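Local coordinates for flagellar basal body protein (Helicobacter pylori, PDB 5NPY) that probably forms part of the flagellar hook, the segment that joins the basal body to the filament of the bacterial flagellum, at residues N295-E300 against L309-N314. Numbering follows the deposited sequence.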
loop_
_atom_site.group_PDB
_atom_site.type_symbol
_atom_site.label_atom_id
_atom_site.label_comp_id
_atom_site.label_asym_id
_atom_site.label_seq_id
_atom_site.Cartn_x
_atom_site.Cartn_y
_atom_site.Cartn_z
ATOM N N ASN A 295 38.896 5.219 10.259
ATOM C CA ASN A 295 37.997 5.047 11.394
ATOM C C ASN A 295 36.725 5.876 11.232
ATOM O O ASN A 295 36.733 6.949 10.620
ATOM C CB ASN A 295 38.683 5.462 12.708
ATOM C CG ASN A 295 39.870 4.570 13.070
ATOM O OD1 ASN A 295 40.936 5.064 13.442
ATOM N ND2 ASN A 295 39.686 3.250 12.957
ATOM N N LEU A 296 35.632 5.368 11.805
ATOM C CA LEU A 296 34.425 6.152 12.052
ATOM C C LEU A 296 34.485 6.763 13.456
ATOM O O LEU A 296 34.643 6.034 14.445
ATOM C CB LEU A 296 33.186 5.276 11.912
ATOM C CG LEU A 296 31.853 6.009 12.050
ATOM C CD1 LEU A 296 31.652 6.905 10.868
ATOM C CD2 LEU A 296 30.719 5.016 12.187
ATOM N N ILE A 297 34.347 8.095 13.546
ATOM C CA ILE A 297 34.399 8.811 14.821
ATOM C C ILE A 297 33.222 9.782 14.950
ATOM O O ILE A 297 32.603 10.200 13.969
ATOM C CB ILE A 297 35.730 9.584 15.014
ATOM C CG1 ILE A 297 35.956 10.569 13.865
ATOM C CG2 ILE A 297 36.914 8.648 15.128
ATOM C CD1 ILE A 297 36.696 11.809 14.264
ATOM N N LYS A 298 32.924 10.157 16.188
ATOM C CA LYS A 298 31.935 11.195 16.443
ATOM C C LYS A 298 32.619 12.548 16.428
ATOM O O LYS A 298 33.706 12.712 16.984
ATOM C CB LYS A 298 31.243 10.994 17.787
ATOM C CG LYS A 298 30.457 9.723 17.942
ATOM C CD LYS A 298 29.892 9.689 19.355
ATOM C CE LYS A 298 28.816 8.647 19.536
ATOM N NZ LYS A 298 28.292 8.667 20.943
ATOM N N SER A 299 31.978 13.518 15.776
ATOM C CA SER A 299 32.517 14.869 15.697
ATOM C C SER A 299 32.527 15.569 17.047
ATOM O O SER A 299 33.237 16.568 17.210
ATOM C CB SER A 299 31.694 15.693 14.714
ATOM O OG SER A 299 30.339 15.702 15.123
ATOM N N GLU A 300 31.727 15.079 17.992
ATOM C CA GLU A 300 31.641 15.591 19.360
ATOM C C GLU A 300 31.423 14.346 20.219
ATOM O O GLU A 300 30.305 13.831 20.292
ATOM C CB GLU A 300 30.507 16.599 19.490
ATOM C CG GLU A 300 30.035 16.882 20.900
ATOM C CD GLU A 300 28.678 17.576 20.911
ATOM O OE1 GLU A 300 28.146 17.840 19.810
ATOM O OE2 GLU A 300 28.139 17.841 22.012
ATOM N N LEU A 309 32.139 11.523 11.501
ATOM C CA LEU A 309 33.199 11.795 10.546
ATOM C C LEU A 309 33.989 10.529 10.288
ATOM O O LEU A 309 33.989 9.598 11.101
ATOM C CB LEU A 309 34.182 12.875 11.042
ATOM C CG LEU A 309 33.605 14.086 11.762
ATOM C CD1 LEU A 309 34.733 14.861 12.404
ATOM C CD2 LEU A 309 32.869 14.953 10.763
ATOM N N LEU A 310 34.676 10.525 9.147
ATOM C CA LEU A 310 35.754 9.592 8.860
ATOM C C LEU A 310 37.085 10.211 9.278
ATOM O O LEU A 310 37.260 11.435 9.266
ATOM C CB LEU A 310 35.786 9.230 7.372
ATOM C CG LEU A 310 34.528 8.570 6.810
ATOM C CD1 LEU A 310 34.705 8.319 5.314
ATOM C CD2 LEU A 310 34.195 7.267 7.535
ATOM N N GLU A 311 38.033 9.351 9.642
ATOM C CA GLU A 311 39.289 9.818 10.205
ATOM C C GLU A 311 40.427 8.927 9.739
ATOM O O GLU A 311 40.371 7.705 9.909
ATOM C CB GLU A 311 39.207 9.827 11.732
ATOM C CG GLU A 311 40.535 9.963 12.434
ATOM C CD GLU A 311 40.451 9.567 13.891
ATOM O OE1 GLU A 311 40.129 8.385 14.168
ATOM O OE2 GLU A 311 40.682 10.447 14.750
ATOM N N ILE A 312 41.455 9.533 9.156
ATOM C CA ILE A 312 42.666 8.822 8.768
ATOM C C ILE A 312 43.690 9.048 9.870
ATOM O O ILE A 312 44.132 10.177 10.100
ATOM C CB ILE A 312 43.189 9.285 7.406
ATOM C CG1 ILE A 312 42.053 9.281 6.388
ATOM C CG2 ILE A 312 44.316 8.365 6.921
ATOM C CD1 ILE A 312 42.484 9.753 5.021
ATOM N N ALA A 313 44.057 7.972 10.562
ATOM C CA ALA A 313 44.864 8.051 11.768
ATOM C C ALA A 313 46.070 7.132 11.658
ATOM O O ALA A 313 46.006 6.057 11.052
ATOM C CB ALA A 313 44.043 7.676 13.012
ATOM N N ASN A 314 47.180 7.575 12.249
ATOM C CA ASN A 314 48.365 6.747 12.385
ATOM C C ASN A 314 48.334 6.107 13.756
ATOM O O ASN A 314 48.324 6.837 14.759
ATOM C CB ASN A 314 49.627 7.579 12.216
ATOM C CG ASN A 314 50.896 6.763 12.388
ATOM O OD1 ASN A 314 50.847 5.560 12.614
ATOM N ND2 ASN A 314 52.045 7.420 12.261
#
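Ile297 and Glu311 cross at about a right angle on one face of a twisted antiparallel beta hairpin, formed by strands 293-298 and 308-313 at the surface of the molecule, far from its centre. CG2 of Ile297 lies 3.4 Å from OE1 of Glu311, while its CG1 packs against CB of the same glutamate. CG of Glu311 stands anti to the backbone N (chi1 166°), and the chain is extended beyond it. OE1 of Glu311 touches both CG2 of Ile297 and the amide of Asn295, whose plane is turned 72° from the carboxylate; Asn295 OD1 and Glu311 OE1, both acceptors, stay 3.5 Å apart without bonding. Farther toward the turn, CG and CD1 of Leu309 rest on CB of Ser299, whose OG bonds instead to the carbonyl of Pro307. On the reverse face Leu296 CD1 approaches Leu310 CD2 at 4.2 Å, and Phe224 of helix 221-226 packs on both leucines. The backbone pairs Asn295 with Glu311 and Ile297 with Leu309 through two hydrogen bonds each; the other edge of strand 308-313 pairs with strand 346-364, Leu310 bonding to Ser349 and Ile312 to Arg347. Leu310 CA makes a C-H...O contact of 3.3 Å to Asn295 O, which also accepts the N-H of Glu311.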